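Local coordinates for protein O-ureido-L-serine synthase (Streptomyces lavendulae, PDB 3X43) that catalyses the addition of hydroxyurea to O-acetyl-L-serine to give O-ureido-L-serine in D-cycloserine biosynthesis, using pyridoxal 5'-phosphate as cofactor, at residues S41-L46 and G72-A77; I66-S71 and A140-N145; A147-H152 and T181-G186; G177-L182 and P228-R233; G263-A268 and M289-G294. All coordinates share one frame; numbering follows the deposited sequence.

Interaction 1 of 5, residues S41-L46 and G72-A77; sequences SVKDRL and GNVGIA. With PLP (pyridoxal-5'-phosphate), chain J.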
# COMPACT_ATOMS: atom_id res chain seq x y z
N SER B 41 8.91 -17.71 -1.85
CA SER B 41 9.88 -17.82 -0.77
C SER B 41 10.71 -16.56 -0.59
O SER B 41 10.75 -15.68 -1.47
CB SER B 41 10.81 -19.01 -1.03
OG SER B 41 12.16 -18.59 -1.18
N VAL B 42 11.37 -16.48 0.55
CA VAL B 42 12.20 -15.34 0.88
C VAL B 42 13.39 -15.20 -0.07
O VAL B 42 14.03 -14.15 -0.12
CB VAL B 42 12.70 -15.44 2.36
CG1 VAL B 42 13.58 -16.67 2.54
CG2 VAL B 42 13.44 -14.19 2.74
N LYS B 43 13.67 -16.26 -0.83
CA LYS B 43 14.80 -16.24 -1.75
C LYS B 43 14.62 -15.26 -2.88
O LYS B 43 15.57 -14.93 -3.58
CB LYS B 43 15.04 -17.62 -2.33
CG LYS B 43 15.64 -18.58 -1.33
CD LYS B 43 16.71 -17.89 -0.52
CE LYS B 43 17.55 -18.94 0.16
NZ LYS B 43 16.63 -19.73 1.00
N ASP B 44 13.39 -14.79 -3.09
CA ASP B 44 13.15 -13.84 -4.14
C ASP B 44 13.95 -12.59 -3.85
O ASP B 44 14.35 -11.87 -4.75
CB ASP B 44 11.67 -13.47 -4.21
CG ASP B 44 10.87 -14.45 -5.03
OD1 ASP B 44 9.69 -14.14 -5.29
OD2 ASP B 44 11.42 -15.52 -5.41
N ARG B 45 14.21 -12.35 -2.57
CA ARG B 45 14.94 -11.17 -2.17
C ARG B 45 16.41 -11.20 -2.60
O ARG B 45 16.85 -10.29 -3.30
CB ARG B 45 14.83 -10.96 -0.65
CG ARG B 45 13.38 -10.92 -0.14
CD ARG B 45 13.30 -10.33 1.25
NE ARG B 45 11.93 -10.31 1.76
CZ ARG B 45 11.19 -9.21 1.89
NH1 ARG B 45 11.68 -8.02 1.55
NH2 ARG B 45 9.96 -9.31 2.37
N LEU B 46 17.16 -12.22 -2.19
CA LEU B 46 18.56 -12.27 -2.59
C LEU B 46 18.75 -12.47 -4.09
O LEU B 46 19.66 -11.90 -4.68
CB LEU B 46 19.33 -13.35 -1.82
CG LEU B 46 19.12 -14.82 -2.17
CD1 LEU B 46 19.87 -15.17 -3.45
CD2 LEU B 46 19.63 -15.67 -1.01
N GLY B 72 17.27 -25.82 -3.46
CA GLY B 72 15.83 -25.77 -3.53
C GLY B 72 15.25 -24.42 -3.92
O GLY B 72 15.01 -24.15 -5.10
N ASN B 73 15.05 -23.55 -2.94
CA ASN B 73 14.46 -22.24 -3.20
C ASN B 73 15.31 -21.26 -4.01
O ASN B 73 14.80 -20.61 -4.92
CB ASN B 73 14.02 -21.61 -1.89
CG ASN B 73 12.71 -22.19 -1.38
OD1 ASN B 73 11.86 -22.60 -2.17
ND2 ASN B 73 12.55 -22.24 -0.06
N VAL B 74 16.59 -21.15 -3.67
CA VAL B 74 17.47 -20.23 -4.39
C VAL B 74 17.44 -20.50 -5.89
O VAL B 74 17.43 -19.58 -6.70
CB VAL B 74 18.93 -20.34 -3.91
CG1 VAL B 74 19.78 -19.28 -4.58
CG2 VAL B 74 18.98 -20.17 -2.40
N GLY B 75 17.40 -21.78 -6.25
CA GLY B 75 17.34 -22.13 -7.66
C GLY B 75 16.06 -21.63 -8.31
O GLY B 75 16.09 -21.08 -9.41
N ILE B 76 14.94 -21.82 -7.63
CA ILE B 76 13.64 -21.39 -8.13
C ILE B 76 13.56 -19.87 -8.28
O ILE B 76 12.99 -19.36 -9.25
CB ILE B 76 12.51 -21.88 -7.20
CG1 ILE B 76 12.49 -23.41 -7.16
CG2 ILE B 76 11.17 -21.33 -7.66
CD1 ILE B 76 11.48 -23.99 -6.20
N ALA B 77 14.13 -19.14 -7.33
CA ALA B 77 14.12 -17.68 -7.37
C ALA B 77 15.02 -17.14 -8.50
O ALA B 77 14.65 -16.18 -9.20
CB ALA B 77 14.56 -17.11 -6.03
N1 PLP J . 14.05 -21.58 5.13
C2 PLP J . 13.93 -21.86 3.77
C2A PLP J . 12.89 -22.83 3.25
C3 PLP J . 14.79 -21.21 2.92
O3 PLP J . 14.69 -21.38 1.58
C4 PLP J . 15.75 -20.32 3.46
C4A PLP J . 16.69 -19.52 2.47
C5 PLP J . 15.81 -20.11 4.87
C6 PLP J . 14.96 -20.74 5.65
C5A PLP J . 16.92 -19.32 5.56
O4P PLP J . 16.99 -17.95 5.16
P PLP J . 18.37 -17.17 4.97
O1P PLP J . 19.09 -17.86 3.90
O2P PLP J . 18.05 -15.79 4.62
O3P PLP J . 19.08 -17.25 6.25
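Lys43 and Asn73 cross at about a right angle, Lys43 CG lying 3.5 Å from Asn73 CB, and their polar ends converge on the cofactor. Lys43 CG stands anti to the carbonyl carbon (chi1 -72°), and further bends at chi2 and chi4 carry NZ to C4A of PLP, to which it is covalently joined. A long, flexible chain suits this tethering task. Asn73 brings its amide to the same cofactor: ND2 donates to O3 of PLP over 2.8 Å in an almost straight bond (175°). Lys43 NZ also makes a weak bond to O3, so the phenolic oxygen is held by two nitrogens. The amide itself is fixed from outside, OD1 by Arg296 and ND2 also by Asp292. Beside it lies Ser41, whose OG is 3.6 Å from Asn73 CB and accepts from Lys43 N at 2.8 Å, a cap that steadies the turn before the lysine. Further along, the small Ala77 lets the backbones close up, its CB 3.4 Å from Lys43 O. The contact thus joins the first turns of helices 43-56 and 73-85, which strand 65-68 separates in sequence; helix 147-164 packs on Val42 and Leu46, helix 99-107 on Ile76.

Interaction 2 of 5, residues I66-S71 and A140-N145; sequences IVECTS and ARQFDN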
# COMPACT_ATOMS: atom_id res chain seq x y z
N ILE B 66 23.52 -17.52 -15.87
CA ILE B 66 23.79 -17.63 -14.45
C ILE B 66 23.74 -19.09 -14.04
O ILE B 66 22.93 -19.86 -14.56
CB ILE B 66 22.75 -16.87 -13.61
CG1 ILE B 66 22.52 -15.47 -14.18
CG2 ILE B 66 23.22 -16.78 -12.18
CD1 ILE B 66 21.19 -14.86 -13.78
N VAL B 67 24.62 -19.47 -13.11
CA VAL B 67 24.68 -20.83 -12.61
C VAL B 67 24.89 -20.83 -11.10
O VAL B 67 25.65 -20.02 -10.58
CB VAL B 67 25.85 -21.64 -13.23
CG1 VAL B 67 25.42 -22.20 -14.56
CG2 VAL B 67 27.08 -20.76 -13.38
N GLU B 68 24.21 -21.75 -10.42
CA GLU B 68 24.33 -21.86 -8.97
C GLU B 68 23.91 -23.25 -8.53
O GLU B 68 23.24 -23.97 -9.28
CB GLU B 68 23.46 -20.81 -8.28
CG GLU B 68 23.67 -20.74 -6.78
CD GLU B 68 24.79 -19.80 -6.38
OE1 GLU B 68 24.89 -19.46 -5.18
OE2 GLU B 68 25.59 -19.41 -7.26
N CYS B 69 24.31 -23.63 -7.32
CA CYS B 69 23.96 -24.93 -6.78
C CYS B 69 22.61 -24.82 -6.07
O CYS B 69 22.54 -24.41 -4.91
CB CYS B 69 25.03 -25.40 -5.79
SG CYS B 69 25.11 -27.20 -5.60
N THR B 70 21.55 -25.20 -6.78
CA THR B 70 20.20 -25.13 -6.24
C THR B 70 19.83 -26.24 -5.26
O THR B 70 19.57 -27.38 -5.64
CB THR B 70 19.14 -25.12 -7.37
OG1 THR B 70 17.83 -25.08 -6.79
CG2 THR B 70 19.28 -26.38 -8.23
N SER B 71 19.79 -25.88 -3.98
CA SER B 71 19.41 -26.81 -2.94
C SER B 71 17.89 -26.88 -2.94
O SER B 71 17.28 -27.86 -2.50
CB SER B 71 19.91 -26.31 -1.58
OG SER B 71 20.15 -24.91 -1.60
N ALA B 140 26.08 -16.74 -8.47
CA ALA B 140 25.40 -15.98 -7.43
C ALA B 140 26.19 -15.91 -6.13
O ALA B 140 26.38 -14.82 -5.57
CB ALA B 140 24.03 -16.59 -7.17
N ARG B 141 26.66 -17.06 -5.66
CA ARG B 141 27.43 -17.13 -4.42
C ARG B 141 26.52 -16.70 -3.28
O ARG B 141 26.89 -15.87 -2.45
CB ARG B 141 28.65 -16.20 -4.48
CG ARG B 141 29.42 -16.26 -5.79
CD ARG B 141 30.84 -16.78 -5.59
NE ARG B 141 31.46 -17.17 -6.85
CZ ARG B 141 31.89 -18.40 -7.12
NH1 ARG B 141 31.77 -19.37 -6.22
NH2 ARG B 141 32.43 -18.67 -8.31
N GLN B 142 25.33 -17.29 -3.25
CA GLN B 142 24.34 -16.98 -2.22
C GLN B 142 24.91 -16.94 -0.80
O GLN B 142 24.36 -16.26 0.06
CB GLN B 142 23.21 -18.01 -2.29
CG GLN B 142 23.49 -19.31 -1.55
CD GLN B 142 22.92 -20.52 -2.25
OE1 GLN B 142 22.37 -21.42 -1.61
NE2 GLN B 142 23.05 -20.55 -3.57
N PHE B 143 26.01 -17.65 -0.57
CA PHE B 143 26.61 -17.70 0.76
C PHE B 143 27.66 -16.64 1.06
O PHE B 143 28.01 -16.43 2.22
CB PHE B 143 27.20 -19.09 1.00
CG PHE B 143 26.17 -20.19 1.06
CD1 PHE B 143 25.41 -20.39 2.21
CD2 PHE B 143 25.95 -21.01 -0.04
CE1 PHE B 143 24.44 -21.40 2.27
CE2 PHE B 143 24.98 -22.02 0.00
CZ PHE B 143 24.23 -22.22 1.16
N ASP B 144 28.16 -15.96 0.04
CA ASP B 144 29.18 -14.95 0.27
C ASP B 144 28.92 -13.59 -0.39
O ASP B 144 29.65 -12.62 -0.13
CB ASP B 144 30.55 -15.49 -0.17
CG ASP B 144 31.09 -16.56 0.78
OD1 ASP B 144 31.96 -16.24 1.62
OD2 ASP B 144 30.63 -17.72 0.69
N ASN B 145 27.89 -13.51 -1.23
CA ASN B 145 27.56 -12.27 -1.91
C ASN B 145 26.90 -11.30 -0.91
O ASN B 145 25.78 -11.53 -0.45
CB ASN B 145 26.61 -12.57 -3.07
CG ASN B 145 26.53 -11.45 -4.06
OD1 ASN B 145 26.73 -10.28 -3.72
ND2 ASN B 145 26.23 -11.78 -5.31
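Glu68 and Gln142 supply the polar core of this contact. Three hydrogen bonds cross it, all ending on the Glu68 carboxylate. OE1 accepts twice: from Gln142 N at 2.9 Å on its syn side, and from Gln142 NE2 at 2.7 Å through the anti lone pair. Gln142 CG lies between its own backbone N and carbonyl carbon (chi1 83°); this torsion and a bend at chi2 fold the amide back over the acid, the two planes 25° apart. OE2 takes Arg141 N at 3.0 Å, syn and 18° out of the plane. The charge of OE2 is met by a salt bridge to Arg139. Glu68 ends strand 65-68, which runs parallel to strand 138-139 in the four-stranded sheet of this fold type II PLP enzyme, and its acid clasps the loop leaving the neighbouring strand. Within that loop, Asn145 ND2 donates to Ala140 O at 3.1 Å, and Asn145 OD1 caps Ala147 N at the next helix. Packing adds little: the small methyl of Ala140 lies against the Glu68 carboxylate, CB 3.4 Å from CD, while Gln142 also rests on Thr178.

Interaction 3 of 5, residues A147-H152 and T181-G186; sequences ANPSYH and TLTGVG. With PLP (pyridoxal-5'-phosphate), chain J.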
# COMPACT_ATOMS: atom_id res chain seq x y z
N ALA B 147 25.32 -8.71 -1.26
CA ALA B 147 24.07 -8.12 -1.68
C ALA B 147 22.93 -8.86 -0.97
O ALA B 147 21.82 -8.34 -0.84
CB ALA B 147 23.91 -8.24 -3.18
N ASN B 148 23.23 -10.07 -0.51
CA ASN B 148 22.24 -10.88 0.18
C ASN B 148 21.81 -10.21 1.48
O ASN B 148 20.67 -9.79 1.62
CB ASN B 148 22.81 -12.28 0.44
CG ASN B 148 21.86 -13.16 1.21
OD1 ASN B 148 20.65 -12.92 1.24
ND2 ASN B 148 22.41 -14.20 1.85
N PRO B 149 22.71 -10.12 2.47
CA PRO B 149 22.27 -9.46 3.71
C PRO B 149 21.88 -7.99 3.46
O PRO B 149 21.15 -7.39 4.25
CB PRO B 149 23.47 -9.57 4.64
CG PRO B 149 24.64 -9.83 3.73
CD PRO B 149 24.11 -10.58 2.56
N SER B 150 22.38 -7.43 2.37
CA SER B 150 22.10 -6.04 2.03
C SER B 150 20.63 -5.78 1.73
O SER B 150 20.03 -4.85 2.25
CB SER B 150 22.94 -5.60 0.82
OG SER B 150 24.09 -4.90 1.27
N TYR B 151 20.05 -6.61 0.87
CA TYR B 151 18.65 -6.47 0.52
C TYR B 151 17.76 -6.61 1.76
O TYR B 151 16.72 -5.95 1.88
CB TYR B 151 18.25 -7.50 -0.55
CG TYR B 151 17.14 -7.00 -1.44
CD1 TYR B 151 17.40 -6.06 -2.45
CD2 TYR B 151 15.82 -7.40 -1.24
CE1 TYR B 151 16.37 -5.52 -3.21
CE2 TYR B 151 14.79 -6.86 -1.99
CZ TYR B 151 15.06 -5.93 -2.97
OH TYR B 151 14.03 -5.38 -3.70
N HIS B 152 18.16 -7.47 2.70
CA HIS B 152 17.38 -7.68 3.92
C HIS B 152 17.44 -6.46 4.83
O HIS B 152 16.48 -6.15 5.54
CB HIS B 152 17.88 -8.93 4.66
CG HIS B 152 17.48 -10.21 4.00
ND1 HIS B 152 16.20 -10.70 4.05
CD2 HIS B 152 18.19 -11.07 3.23
CE1 HIS B 152 16.12 -11.81 3.34
NE2 HIS B 152 17.32 -12.05 2.83
N THR B 181 19.10 -13.30 6.04
CA THR B 181 17.97 -12.74 6.77
C THR B 181 18.37 -12.32 8.19
O THR B 181 18.15 -11.18 8.60
CB THR B 181 16.81 -13.75 6.88
OG1 THR B 181 16.41 -14.16 5.57
CG2 THR B 181 15.64 -13.12 7.59
N LEU B 182 18.96 -13.26 8.92
CA LEU B 182 19.37 -13.03 10.29
C LEU B 182 20.39 -11.91 10.39
O LEU B 182 20.34 -11.08 11.29
CB LEU B 182 19.94 -14.31 10.90
CG LEU B 182 20.91 -14.19 12.09
CD1 LEU B 182 20.15 -13.80 13.34
CD2 LEU B 182 21.62 -15.52 12.29
N THR B 183 21.33 -11.89 9.45
CA THR B 183 22.37 -10.88 9.44
C THR B 183 21.81 -9.50 9.14
O THR B 183 22.02 -8.55 9.90
CB THR B 183 23.46 -11.23 8.41
OG1 THR B 183 24.19 -12.38 8.87
CG2 THR B 183 24.43 -10.06 8.22
N GLY B 184 21.09 -9.40 8.03
CA GLY B 184 20.50 -8.13 7.64
C GLY B 184 19.49 -7.56 8.62
O GLY B 184 19.59 -6.40 9.02
N VAL B 185 18.50 -8.35 9.00
CA VAL B 185 17.49 -7.87 9.93
C VAL B 185 18.14 -7.60 11.29
O VAL B 185 17.87 -6.59 11.93
CB VAL B 185 16.33 -8.90 10.07
CG1 VAL B 185 15.37 -8.50 11.21
CG2 VAL B 185 15.57 -8.96 8.77
N GLY B 186 19.03 -8.51 11.70
CA GLY B 186 19.70 -8.38 12.99
C GLY B 186 20.53 -7.12 13.15
O GLY B 186 20.51 -6.47 14.21
N1 PLP J . 14.05 -21.58 5.13
C2 PLP J . 13.93 -21.86 3.77
C2A PLP J . 12.89 -22.83 3.25
C3 PLP J . 14.79 -21.21 2.92
O3 PLP J . 14.69 -21.38 1.58
C4 PLP J . 15.75 -20.32 3.46
C4A PLP J . 16.69 -19.52 2.47
C5 PLP J . 15.81 -20.11 4.87
C6 PLP J . 14.96 -20.74 5.65
C5A PLP J . 16.92 -19.32 5.56
O4P PLP J . 16.99 -17.95 5.16
P PLP J . 18.37 -17.17 4.97
O1P PLP J . 19.09 -17.86 3.90
O2P PLP J . 18.05 -15.79 4.62
O3P PLP J . 19.08 -17.25 6.25
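O2P of PLP is gripped by Thr181, the residue that also covers the ring of His152. The backbone N of Thr181 donates to O2P at 3.1 Å, and its OG1 makes a second, very short bond to the same oxygen. With OG1 anti to the carbonyl carbon (chi1 -57°), the hydroxyl lies beside the backbone N, and the two donors can share one acceptor. The backbone of Thr181 covers the imidazole: its CA sits over the ring face, 3.8 Å from the centroid and 8° off the normal, a CH-pi contact, with OG1 above the same face, 3.3 Å from His152 CE1. The ring is tethered through ND1 to Thr156 OG1, and Asn148 OD1 lies at its edge, in plane. Where the backbones come nearest, Gly184 has no side chain to hold them apart; its CA makes a CA-H...O contact of 3.5 Å with Pro149 O. The axes of the two short segments accordingly come within 7.4 Å, at a crossing angle of -46°. Pro149 CB packs on Thr183 CG2 at 3.7 Å, while the hydroxyl of Thr183 turns back to Thr179 O, at the N-cap of its helix. Phosphate held at the N-terminal turn of a helix, here helix 180-192 after a glycine- and threonine-rich loop, is characteristic of the cofactor site of fold type II PLP enzymes.

Interaction 4 of 5, residues G177-L182 and P228-R233; sequences GTTGTL and PGVLDR. With PLP (pyridoxal-5'-phosphate), chain J.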
# COMPACT_ATOMS: atom_id res chain seq x y z
N GLY B 177 20.12 -20.11 6.73
CA GLY B 177 20.60 -21.01 5.69
C GLY B 177 21.81 -20.29 5.16
O GLY B 177 22.94 -20.69 5.41
N THR B 178 21.57 -19.21 4.42
CA THR B 178 22.65 -18.41 3.90
C THR B 178 22.98 -17.38 4.97
O THR B 178 24.03 -16.74 4.94
CB THR B 178 22.24 -17.69 2.60
OG1 THR B 178 21.31 -16.65 2.91
CG2 THR B 178 21.59 -18.67 1.63
N THR B 179 22.07 -17.24 5.93
CA THR B 179 22.17 -16.30 7.05
C THR B 179 21.93 -14.84 6.66
O THR B 179 22.07 -13.94 7.49
CB THR B 179 23.54 -16.39 7.79
OG1 THR B 179 24.55 -15.66 7.07
CG2 THR B 179 23.96 -17.84 7.95
N GLY B 180 21.55 -14.61 5.41
CA GLY B 180 21.29 -13.25 4.98
C GLY B 180 20.17 -12.57 5.76
O GLY B 180 20.28 -11.40 6.12
N THR B 181 19.10 -13.30 6.04
CA THR B 181 17.97 -12.74 6.77
C THR B 181 18.37 -12.32 8.19
O THR B 181 18.15 -11.18 8.60
CB THR B 181 16.81 -13.75 6.88
OG1 THR B 181 16.41 -14.16 5.57
CG2 THR B 181 15.64 -13.12 7.59
N LEU B 182 18.96 -13.26 8.92
CA LEU B 182 19.37 -13.03 10.29
C LEU B 182 20.39 -11.91 10.39
O LEU B 182 20.34 -11.08 11.29
CB LEU B 182 19.94 -14.31 10.90
CG LEU B 182 20.91 -14.19 12.09
CD1 LEU B 182 20.15 -13.80 13.34
CD2 LEU B 182 21.62 -15.52 12.29
N PRO B 228 28.34 -19.88 6.51
CA PRO B 228 28.46 -18.83 5.48
C PRO B 228 29.28 -17.62 5.94
O PRO B 228 29.17 -17.18 7.08
CB PRO B 228 27.00 -18.47 5.16
CG PRO B 228 26.19 -19.65 5.67
CD PRO B 228 26.94 -20.14 6.87
N GLY B 229 30.08 -17.09 5.02
CA GLY B 229 30.92 -15.94 5.34
C GLY B 229 30.14 -14.65 5.41
O GLY B 229 30.66 -13.62 5.84
N VAL B 230 28.89 -14.69 4.99
CA VAL B 230 28.04 -13.51 5.02
C VAL B 230 27.43 -13.34 6.42
O VAL B 230 26.75 -12.34 6.69
CB VAL B 230 26.94 -13.60 3.94
CG1 VAL B 230 25.57 -13.83 4.58
CG2 VAL B 230 26.94 -12.33 3.11
N LEU B 231 27.70 -14.29 7.31
CA LEU B 231 27.17 -14.27 8.66
C LEU B 231 27.90 -13.37 9.65
O LEU B 231 29.13 -13.30 9.66
CB LEU B 231 27.14 -15.70 9.22
CG LEU B 231 26.93 -15.85 10.74
CD1 LEU B 231 25.58 -15.32 11.15
CD2 LEU B 231 27.05 -17.31 11.11
N ASP B 232 27.13 -12.67 10.47
CA ASP B 232 27.68 -11.79 11.50
C ASP B 232 27.04 -12.28 12.78
O ASP B 232 26.08 -11.68 13.27
CB ASP B 232 27.29 -10.33 11.24
CG ASP B 232 27.58 -9.41 12.44
OD1 ASP B 232 28.05 -9.91 13.49
OD2 ASP B 232 27.34 -8.19 12.34
N ARG B 233 27.56 -13.37 13.32
CA ARG B 233 26.99 -13.95 14.53
C ARG B 233 26.96 -13.04 15.76
O ARG B 233 26.36 -13.40 16.78
CB ARG B 233 27.69 -15.26 14.87
CG ARG B 233 29.19 -15.21 14.82
CD ARG B 233 29.74 -16.59 15.12
NE ARG B 233 30.10 -17.31 13.90
CZ ARG B 233 30.96 -18.32 13.87
NH1 ARG B 233 31.54 -18.72 15.00
NH2 ARG B 233 31.25 -18.92 12.73
N1 PLP J . 14.05 -21.58 5.13
C2 PLP J . 13.93 -21.86 3.77
C2A PLP J . 12.89 -22.83 3.25
C3 PLP J . 14.79 -21.21 2.92
O3 PLP J . 14.69 -21.38 1.58
C4 PLP J . 15.75 -20.32 3.46
C4A PLP J . 16.69 -19.52 2.47
C5 PLP J . 15.81 -20.11 4.87
C6 PLP J . 14.96 -20.74 5.65
C5A PLP J . 16.92 -19.32 5.56
O4P PLP J . 16.99 -17.95 5.16
P PLP J . 18.37 -17.17 4.97
O1P PLP J . 19.09 -17.86 3.90
O2P PLP J . 18.05 -15.79 4.62
O3P PLP J . 19.08 -17.25 6.25
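Thr179 is the wedge of this contact, pressed among Pro228, Val230 and Leu231 where the packing is dense. Its CG2 rests on the proline ring, 3.7 Å from Pro228 CG, while OG1, placed between the backbone N and the carbonyl carbon (chi1 81°), lies 3.4 Å from Leu231 CA and close to a methyl of Val230. The carbonyl oxygen of Thr178, which accepts a very short bond from Thr179 OG1, meets only carbon across the contact: Val230 CG1 at 3.3 Å and Pro228 CB at 3.4 Å. Compact, rigid or branched side chains suit a surface shaped by a type I turn from Pro228 to Leu231. Packing is lighter at Leu182, whose CD2 meets Leu231 CD1 at 4.1 Å. The outer side is the turn itself: Gly229, at its corner, and Arg233 beyond it lie at the protein surface. Facing away from the turn, the loop holds the PLP phosphate: Gly177 N donates to O3P, and Thr178 grips O1P with both its N and its OG1, the latter at 2.7 Å. That hydroxyl also accepts from Gly180 N at 3.2 Å, an ST turn, and from Asn148 ND2, which fixes its position. The turn backs the phosphate loop between strand 171-175 and helix 180-192. Pro149 of helix 147-164 touches Val230, Phe143 lies on Pro228, and Leu182 reaches strand 197-203.

Interaction 5 of 5, residues G263-A268 and M289-G294; sequences GISAGA and MLPDTG. With PLP (pyridoxal-5'-phosphate), chain J.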
# COMPACT_ATOMS: atom_id res chain seq x y z
N GLY B 263 6.26 -23.88 5.09
CA GLY B 263 7.12 -25.06 5.13
C GLY B 263 7.68 -25.43 6.49
O GLY B 263 7.22 -24.93 7.51
N ILE B 264 8.69 -26.30 6.50
CA ILE B 264 9.31 -26.77 7.75
C ILE B 264 10.05 -25.72 8.56
O ILE B 264 9.86 -25.63 9.78
CB ILE B 264 10.32 -27.95 7.51
CG1 ILE B 264 9.88 -28.82 6.32
CG2 ILE B 264 10.46 -28.77 8.77
CD1 ILE B 264 8.47 -29.32 6.41
N SER B 265 10.90 -24.93 7.92
CA SER B 265 11.66 -23.91 8.65
C SER B 265 10.73 -22.87 9.27
O SER B 265 11.07 -22.22 10.24
CB SER B 265 12.68 -23.21 7.74
OG SER B 265 12.04 -22.49 6.69
N ALA B 266 9.56 -22.72 8.67
CA ALA B 266 8.57 -21.78 9.15
C ALA B 266 7.95 -22.39 10.41
O ALA B 266 7.59 -21.68 11.36
CB ALA B 266 7.50 -21.55 8.08
N GLY B 267 7.83 -23.72 10.41
CA GLY B 267 7.29 -24.42 11.56
C GLY B 267 8.27 -24.36 12.71
O GLY B 267 7.89 -24.25 13.89
N ALA B 268 9.55 -24.40 12.36
CA ALA B 268 10.60 -24.33 13.36
C ALA B 268 10.59 -22.98 14.08
O ALA B 268 10.60 -22.92 15.32
CB ALA B 268 11.95 -24.57 12.72
N MET B 289 9.71 -15.61 11.44
CA MET B 289 9.82 -15.59 9.98
C MET B 289 9.30 -16.88 9.35
O MET B 289 9.68 -17.96 9.76
CB MET B 289 11.28 -15.41 9.54
CG MET B 289 11.91 -14.06 9.86
SD MET B 289 11.23 -12.67 8.93
CE MET B 289 11.39 -13.21 7.23
N LEU B 290 8.43 -16.74 8.35
CA LEU B 290 7.85 -17.87 7.62
C LEU B 290 8.50 -17.78 6.23
O LEU B 290 7.97 -17.14 5.32
CB LEU B 290 6.34 -17.68 7.51
CG LEU B 290 5.43 -18.32 8.56
CD1 LEU B 290 5.99 -18.09 9.95
CD2 LEU B 290 4.04 -17.74 8.42
N PRO B 291 9.63 -18.46 6.03
CA PRO B 291 10.35 -18.41 4.75
C PRO B 291 9.71 -18.83 3.43
O PRO B 291 10.06 -18.29 2.39
CB PRO B 291 11.64 -19.19 5.04
CG PRO B 291 11.73 -19.25 6.56
CD PRO B 291 10.31 -19.34 7.00
N ASP B 292 8.78 -19.78 3.44
CA ASP B 292 8.21 -20.19 2.17
C ASP B 292 6.87 -20.89 2.26
O ASP B 292 6.38 -21.16 3.35
CB ASP B 292 9.22 -21.06 1.39
CG ASP B 292 9.45 -22.44 2.04
OD1 ASP B 292 8.91 -22.73 3.13
OD2 ASP B 292 10.20 -23.24 1.43
N THR B 293 6.29 -21.17 1.09
CA THR B 293 5.00 -21.85 1.01
C THR B 293 5.14 -23.35 1.22
O THR B 293 6.08 -23.97 0.72
CB THR B 293 4.31 -21.63 -0.35
OG1 THR B 293 3.17 -22.49 -0.44
CG2 THR B 293 5.26 -21.94 -1.49
N GLY B 294 4.20 -23.93 1.96
CA GLY B 294 4.23 -25.36 2.22
C GLY B 294 3.85 -26.16 0.98
O GLY B 294 3.97 -27.38 0.98
N1 PLP J . 14.05 -21.58 5.13
C2 PLP J . 13.93 -21.86 3.77
C2A PLP J . 12.89 -22.83 3.25
C3 PLP J . 14.79 -21.21 2.92
O3 PLP J . 14.69 -21.38 1.58
C4 PLP J . 15.75 -20.32 3.46
C4A PLP J . 16.69 -19.52 2.47
C5 PLP J . 15.81 -20.11 4.87
C6 PLP J . 14.96 -20.74 5.65
C5A PLP J . 16.92 -19.32 5.56
O4P PLP J . 16.99 -17.95 5.16
P PLP J . 18.37 -17.17 4.97
O1P PLP J . 19.09 -17.86 3.90
O2P PLP J . 18.05 -15.79 4.62
O3P PLP J . 19.08 -17.25 6.25
O HOH W 1 9.41 -22.62 5.79
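Ser265 and Asp292 both tuck their first side-chain branch between backbone N and carbonyl carbon (chi1 64° and 69°), which turns their oxygens toward one water and toward PLP. Ser265 OG donates to N1 of PLP at 2.7 Å, flanked by Pro291, whose CG is 3.3 Å from that hydroxyl and whose CB also approaches N1. The rigid proline walls the pyridine nitrogen without offering it a competing polar group. The water donates to Ser265 OG at 2.8 Å and to Asp292 OD1 at 2.7 Å, linking the two segments; OD2 of Asp292 is taken by Tyr297 and Asn73. Gly263, the N-cap residue, gives its N to Asp292 O at 3.2 Å, the donor standing 46° out of the carbonyl plane. Behind this polar layer the small Ala266 settles where strand 284-290 ends, CB 3.9 Å from Leu290 CG and 3.7 Å from CD of Pro291 just beyond it. A neutral hydroxyl at N1, as in other enzymes of the cysteine synthase family, probably leaves the pyridine nitrogen unprotonated, so that the ring would be a weaker electron sink than one paired with an acid.

Interactions 1, 3, 4 and 5 are buried around one cofactor, whereas interaction 2, partly buried, lies nearer the surface and does not touch PLP. The chemistry follows the place: interaction 1 holds the lysine bonded to the cofactor and the phenolic oxygen, interaction 5 the pyridine nitrogen, and interactions 3 and 4 the phosphate. Interactions 1 and 5 are joined where Val42 N meets Pro291 O, and 3 and 4 through Thr181 and Leu182, which they share on helix 180-192. Interaction 2 relies on a charged carboxylate rather than the cofactor; through Phe143 and Gln142 it packs against interaction 4, yet its nearest atoms stay about 9 Å from those of interaction 5.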